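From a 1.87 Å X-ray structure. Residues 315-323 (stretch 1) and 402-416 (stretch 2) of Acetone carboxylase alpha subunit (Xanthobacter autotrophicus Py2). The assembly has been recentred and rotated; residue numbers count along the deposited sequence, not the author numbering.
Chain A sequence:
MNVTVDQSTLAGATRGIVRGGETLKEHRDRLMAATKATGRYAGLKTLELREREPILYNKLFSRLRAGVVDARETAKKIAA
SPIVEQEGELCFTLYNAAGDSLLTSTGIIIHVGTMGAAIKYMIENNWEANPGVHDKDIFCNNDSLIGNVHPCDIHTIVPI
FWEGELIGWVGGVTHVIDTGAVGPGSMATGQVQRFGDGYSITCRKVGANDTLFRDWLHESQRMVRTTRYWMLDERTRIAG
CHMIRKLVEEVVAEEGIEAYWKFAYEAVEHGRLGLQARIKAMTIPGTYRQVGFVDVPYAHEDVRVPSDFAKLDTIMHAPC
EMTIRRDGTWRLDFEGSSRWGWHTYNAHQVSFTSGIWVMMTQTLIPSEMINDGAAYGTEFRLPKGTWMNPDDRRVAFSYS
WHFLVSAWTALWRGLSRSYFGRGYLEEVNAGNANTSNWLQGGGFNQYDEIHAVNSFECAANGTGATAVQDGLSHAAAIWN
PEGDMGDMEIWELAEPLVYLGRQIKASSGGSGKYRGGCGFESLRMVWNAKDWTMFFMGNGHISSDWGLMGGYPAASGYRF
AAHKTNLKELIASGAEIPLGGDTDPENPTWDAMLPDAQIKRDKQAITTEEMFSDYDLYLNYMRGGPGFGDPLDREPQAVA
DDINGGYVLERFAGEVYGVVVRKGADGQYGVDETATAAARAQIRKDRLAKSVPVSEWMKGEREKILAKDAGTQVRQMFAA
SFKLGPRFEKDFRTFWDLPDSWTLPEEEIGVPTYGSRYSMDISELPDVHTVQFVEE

Stretch 1, residues 315-323: IMHAPCEMT
Stretch 2, residues 402-416: HFLVSAWTALWRGLS

Residues 315-323 form an extended β-strand and residues 402-416 a helix that packs across it, both running in roughly the same direction: their axes diverge by 29° (signed crossing angle -29°) and approach to 8.5 Å. The register pairs M316 with F403, A318 with A407, C320 with L411 and M322 with G414, the CA-CA separations being 6.8, 5.6, 7.9 and 7.6 Å. Because side chains alternate along a strand, the even-numbered residues turn CA-to-CB toward the helix, while I315 and P319 point away and H317, E321 and T323 take no part. No direct hydrogen bond crosses the contact, which buries 428 Å² in all and rests on apolar packing and one bridging water.

M316 (phi/psi -74/137) buries the most surface. Its t, m, m rotamer lays the chain over one face of the F403 ring, with CB of M316 3.6 Å from CE1 of F403 and CG of M316 3.7 Å from the ring centroid, 13° off the normal, a CH-pi contact. F403 has chi1 m and chi2 9°. The flexible thioether then carries CE of M316 to 3.6 Å from CB of S406. The S406 hydroxyl (chi1 m) is satisfied within its own helix, OG donating to O of H402 at 2.8 Å, so a serine can present its CB to a methyl group here.

A318 (-138/80) marks the closest backbone approach. Two small residues meet, CB of A318 lying 3.6 Å from CB of A407, and their carbonyls share water 1, which donates to O of A318 at 3.0 Å and to O of A407 at 2.9 Å.

At C320 (-137/126, chi1 t) the backbones have separated, and the gap is filled by a longer partner. The CA-to-CB bond of L411 points sideways, but its m, t rotamer brings the end of the side chain nearer, placing CD2 of L411 3.7 Å from SG of C320.

M322 (-108/124) reaches the helix with a t, t, m side chain. CE of M322 lies 3.8 Å from O of L411 and 4.1 Å from CB of L411, while SD of M322 is 4.3 Å from N of L415. G414 suits this place because an ideal CB on it would point toward the strand and lie only 3.3 Å from CE of M322, a tight fit.

The helix is kinked: N of S406, A410 and L411 lacks a bond to the preceding turn, although N of L411 still bonds to O of W408 at 3.0 Å.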

# COMPACT_ATOMS: atom_id res chain seq x y z
N ILE A 315 -0.55 -23.02 -16.96
CA ILE A 315 -1.91 -23.51 -16.98
C ILE A 315 -2.32 -23.91 -15.54
O ILE A 315 -1.60 -24.68 -14.85
CB ILE A 315 -2.06 -24.75 -17.91
CG1 ILE A 315 -1.66 -24.39 -19.34
CG2 ILE A 315 -3.48 -25.32 -17.85
CD1 ILE A 315 -1.63 -25.55 -20.32
N MET A 316 -3.47 -23.39 -15.11
CA MET A 316 -4.08 -23.82 -13.84
C MET A 316 -4.70 -25.24 -14.01
O MET A 316 -5.35 -25.51 -15.03
CB MET A 316 -5.20 -22.83 -13.44
CG MET A 316 -5.87 -23.12 -12.09
SD MET A 316 -7.08 -24.47 -12.06
CE MET A 316 -8.50 -23.67 -12.80
N HIS A 317 -4.48 -26.09 -13.00
CA HIS A 317 -5.01 -27.46 -12.89
C HIS A 317 -5.80 -27.60 -11.56
O HIS A 317 -5.27 -27.31 -10.47
CB HIS A 317 -3.83 -28.43 -12.92
CG HIS A 317 -4.19 -29.88 -12.83
ND1 HIS A 317 -3.42 -30.78 -12.11
CD2 HIS A 317 -5.21 -30.59 -13.36
CE1 HIS A 317 -3.98 -31.98 -12.17
NE2 HIS A 317 -5.07 -31.89 -12.92
N ALA A 318 -7.08 -28.03 -11.65
CA ALA A 318 -7.93 -28.26 -10.48
C ALA A 318 -8.76 -29.55 -10.60
O ALA A 318 -9.95 -29.51 -10.97
CB ALA A 318 -8.87 -27.05 -10.26
N PRO A 319 -8.14 -30.71 -10.31
CA PRO A 319 -8.89 -31.95 -10.27
C PRO A 319 -9.65 -32.06 -8.92
O PRO A 319 -9.15 -31.57 -7.91
CB PRO A 319 -7.79 -33.02 -10.34
CG PRO A 319 -6.64 -32.41 -9.63
CD PRO A 319 -6.72 -30.92 -9.94
N CYS A 320 -10.81 -32.70 -8.92
CA CYS A 320 -11.61 -32.90 -7.72
C CYS A 320 -12.16 -34.33 -7.67
O CYS A 320 -12.78 -34.81 -8.65
CB CYS A 320 -12.79 -31.93 -7.67
SG CYS A 320 -13.82 -32.18 -6.18
N GLU A 321 -11.89 -35.00 -6.54
CA GLU A 321 -12.54 -36.26 -6.18
C GLU A 321 -13.66 -35.92 -5.18
O GLU A 321 -13.39 -35.47 -4.04
CB GLU A 321 -11.54 -37.27 -5.58
CG GLU A 321 -12.18 -38.61 -5.23
CD GLU A 321 -11.21 -39.65 -4.69
OE1 GLU A 321 -11.71 -40.76 -4.42
OE2 GLU A 321 -9.99 -39.38 -4.44
N MET A 322 -14.89 -36.14 -5.61
CA MET A 322 -16.09 -35.78 -4.82
C MET A 322 -16.73 -37.11 -4.31
O MET A 322 -17.05 -37.96 -5.12
CB MET A 322 -17.09 -34.96 -5.68
CG MET A 322 -18.49 -34.70 -5.08
SD MET A 322 -19.70 -34.15 -6.34
CE MET A 322 -18.95 -32.55 -6.83
N THR A 323 -16.91 -37.24 -3.00
CA THR A 323 -17.50 -38.44 -2.38
C THR A 323 -18.80 -38.07 -1.64
O THR A 323 -18.76 -37.23 -0.75
CB THR A 323 -16.52 -39.09 -1.37
OG1 THR A 323 -15.29 -39.36 -2.02
CG2 THR A 323 -17.05 -40.43 -0.84
N HIS A 402 -10.14 -15.61 -11.81
CA HIS A 402 -9.67 -16.32 -13.05
C HIS A 402 -9.51 -17.83 -12.82
O HIS A 402 -10.00 -18.66 -13.61
CB HIS A 402 -8.34 -15.72 -13.50
CG HIS A 402 -7.86 -16.16 -14.84
ND1 HIS A 402 -8.63 -16.08 -15.98
CD2 HIS A 402 -6.66 -16.65 -15.24
CE1 HIS A 402 -7.93 -16.50 -17.02
NE2 HIS A 402 -6.73 -16.85 -16.60
N PHE A 403 -8.86 -18.16 -11.69
CA PHE A 403 -8.72 -19.55 -11.26
C PHE A 403 -9.96 -20.09 -10.58
O PHE A 403 -10.41 -21.21 -10.88
CB PHE A 403 -7.49 -19.69 -10.32
CG PHE A 403 -6.13 -19.63 -11.03
CD1 PHE A 403 -5.99 -19.27 -12.40
CD2 PHE A 403 -4.99 -19.94 -10.31
CE1 PHE A 403 -4.73 -19.24 -12.99
CE2 PHE A 403 -3.75 -19.90 -10.89
CZ PHE A 403 -3.61 -19.54 -12.24
N LEU A 404 -10.53 -19.32 -9.67
CA LEU A 404 -11.68 -19.78 -8.87
C LEU A 404 -12.88 -20.25 -9.73
O LEU A 404 -13.38 -21.36 -9.56
CB LEU A 404 -12.16 -18.68 -7.89
CG LEU A 404 -11.23 -18.31 -6.71
CD1 LEU A 404 -11.77 -17.09 -5.95
CD2 LEU A 404 -11.07 -19.47 -5.74
N VAL A 405 -13.33 -19.39 -10.66
CA VAL A 405 -14.53 -19.70 -11.48
C VAL A 405 -14.26 -20.87 -12.45
O VAL A 405 -15.22 -21.56 -12.87
CB VAL A 405 -15.08 -18.49 -12.27
CG1 VAL A 405 -15.33 -17.31 -11.34
CG2 VAL A 405 -14.16 -18.08 -13.41
N SER A 406 -12.97 -21.10 -12.77
CA SER A 406 -12.55 -22.15 -13.68
C SER A 406 -12.45 -23.52 -12.98
O SER A 406 -12.57 -24.56 -13.62
CB SER A 406 -11.18 -21.77 -14.30
OG SER A 406 -11.25 -20.59 -15.12
N ALA A 407 -12.24 -23.53 -11.66
CA ALA A 407 -12.29 -24.76 -10.85
C ALA A 407 -13.70 -25.12 -10.39
O ALA A 407 -14.06 -26.30 -10.40
CB ALA A 407 -11.37 -24.60 -9.64
N TRP A 408 -14.53 -24.14 -10.03
CA TRP A 408 -15.89 -24.42 -9.52
C TRP A 408 -16.83 -25.04 -10.57
O TRP A 408 -17.70 -25.86 -10.22
CB TRP A 408 -16.55 -23.19 -8.91
CG TRP A 408 -15.86 -22.58 -7.71
CD1 TRP A 408 -15.17 -23.22 -6.75
CD2 TRP A 408 -15.83 -21.18 -7.37
NE1 TRP A 408 -14.67 -22.32 -5.82
CE2 TRP A 408 -15.07 -21.06 -6.19
CE3 TRP A 408 -16.37 -20.03 -7.95
CZ2 TRP A 408 -14.83 -19.83 -5.58
CZ3 TRP A 408 -16.15 -18.80 -7.32
CH2 TRP A 408 -15.37 -18.70 -6.17
N THR A 409 -16.66 -24.68 -11.83
CA THR A 409 -17.56 -25.15 -12.90
C THR A 409 -17.66 -26.68 -13.00
O THR A 409 -18.74 -27.21 -13.24
CB THR A 409 -17.23 -24.49 -14.26
OG1 THR A 409 -18.29 -24.71 -15.21
CG2 THR A 409 -15.92 -25.00 -14.81
N ALA A 410 -16.55 -27.39 -12.77
CA ALA A 410 -16.55 -28.86 -12.83
C ALA A 410 -17.45 -29.51 -11.76
O ALA A 410 -17.98 -30.59 -11.99
CB ALA A 410 -15.14 -29.39 -12.72
N LEU A 411 -17.64 -28.86 -10.62
CA LEU A 411 -18.44 -29.43 -9.54
C LEU A 411 -19.93 -29.53 -9.91
O LEU A 411 -20.61 -30.46 -9.49
CB LEU A 411 -18.24 -28.70 -8.20
CG LEU A 411 -16.75 -28.40 -7.85
CD1 LEU A 411 -16.56 -27.71 -6.50
CD2 LEU A 411 -15.82 -29.60 -7.88
N TRP A 412 -20.44 -28.58 -10.71
CA TRP A 412 -21.81 -28.70 -11.26
C TRP A 412 -21.99 -29.98 -12.08
O TRP A 412 -23.06 -30.61 -12.03
CB TRP A 412 -22.15 -27.55 -12.23
CG TRP A 412 -22.34 -26.19 -11.67
CD1 TRP A 412 -21.38 -25.23 -11.52
CD2 TRP A 412 -23.60 -25.57 -11.28
NE1 TRP A 412 -21.97 -24.06 -11.04
CE2 TRP A 412 -23.31 -24.25 -10.89
CE3 TRP A 412 -24.92 -26.02 -11.22
CZ2 TRP A 412 -24.30 -23.36 -10.45
CZ3 TRP A 412 -25.91 -25.15 -10.79
CH2 TRP A 412 -25.60 -23.83 -10.42
N ARG A 413 -20.97 -30.39 -12.84
CA ARG A 413 -21.07 -31.59 -13.64
C ARG A 413 -21.19 -32.86 -12.78
O ARG A 413 -22.02 -33.75 -13.06
CB ARG A 413 -19.88 -31.73 -14.62
CG ARG A 413 -19.81 -30.60 -15.63
CD ARG A 413 -18.95 -30.96 -16.88
NE ARG A 413 -17.60 -31.38 -16.52
CZ ARG A 413 -16.57 -30.55 -16.26
NH1 ARG A 413 -16.67 -29.22 -16.32
NH2 ARG A 413 -15.37 -31.09 -15.95
N GLY A 414 -20.39 -32.94 -11.72
CA GLY A 414 -20.51 -34.09 -10.82
C GLY A 414 -21.86 -34.19 -10.15
O GLY A 414 -22.49 -35.25 -10.16
N LEU A 415 -22.30 -33.08 -9.55
CA LEU A 415 -23.65 -33.06 -8.95
C LEU A 415 -24.74 -33.37 -9.95
O LEU A 415 -25.70 -34.08 -9.61
CB LEU A 415 -23.96 -31.72 -8.24
CG LEU A 415 -23.45 -31.48 -6.83
CD1 LEU A 415 -23.72 -30.03 -6.40
CD2 LEU A 415 -24.13 -32.42 -5.86
N SER A 416 -24.61 -32.87 -11.18
CA SER A 416 -25.60 -33.17 -12.21
C SER A 416 -25.69 -34.63 -12.61
O SER A 416 -26.76 -35.09 -12.99
CB SER A 416 -25.40 -32.26 -13.45
OG SER A 416 -25.61 -30.89 -13.11
O HOH W 1 -12.37 -28.51 -9.58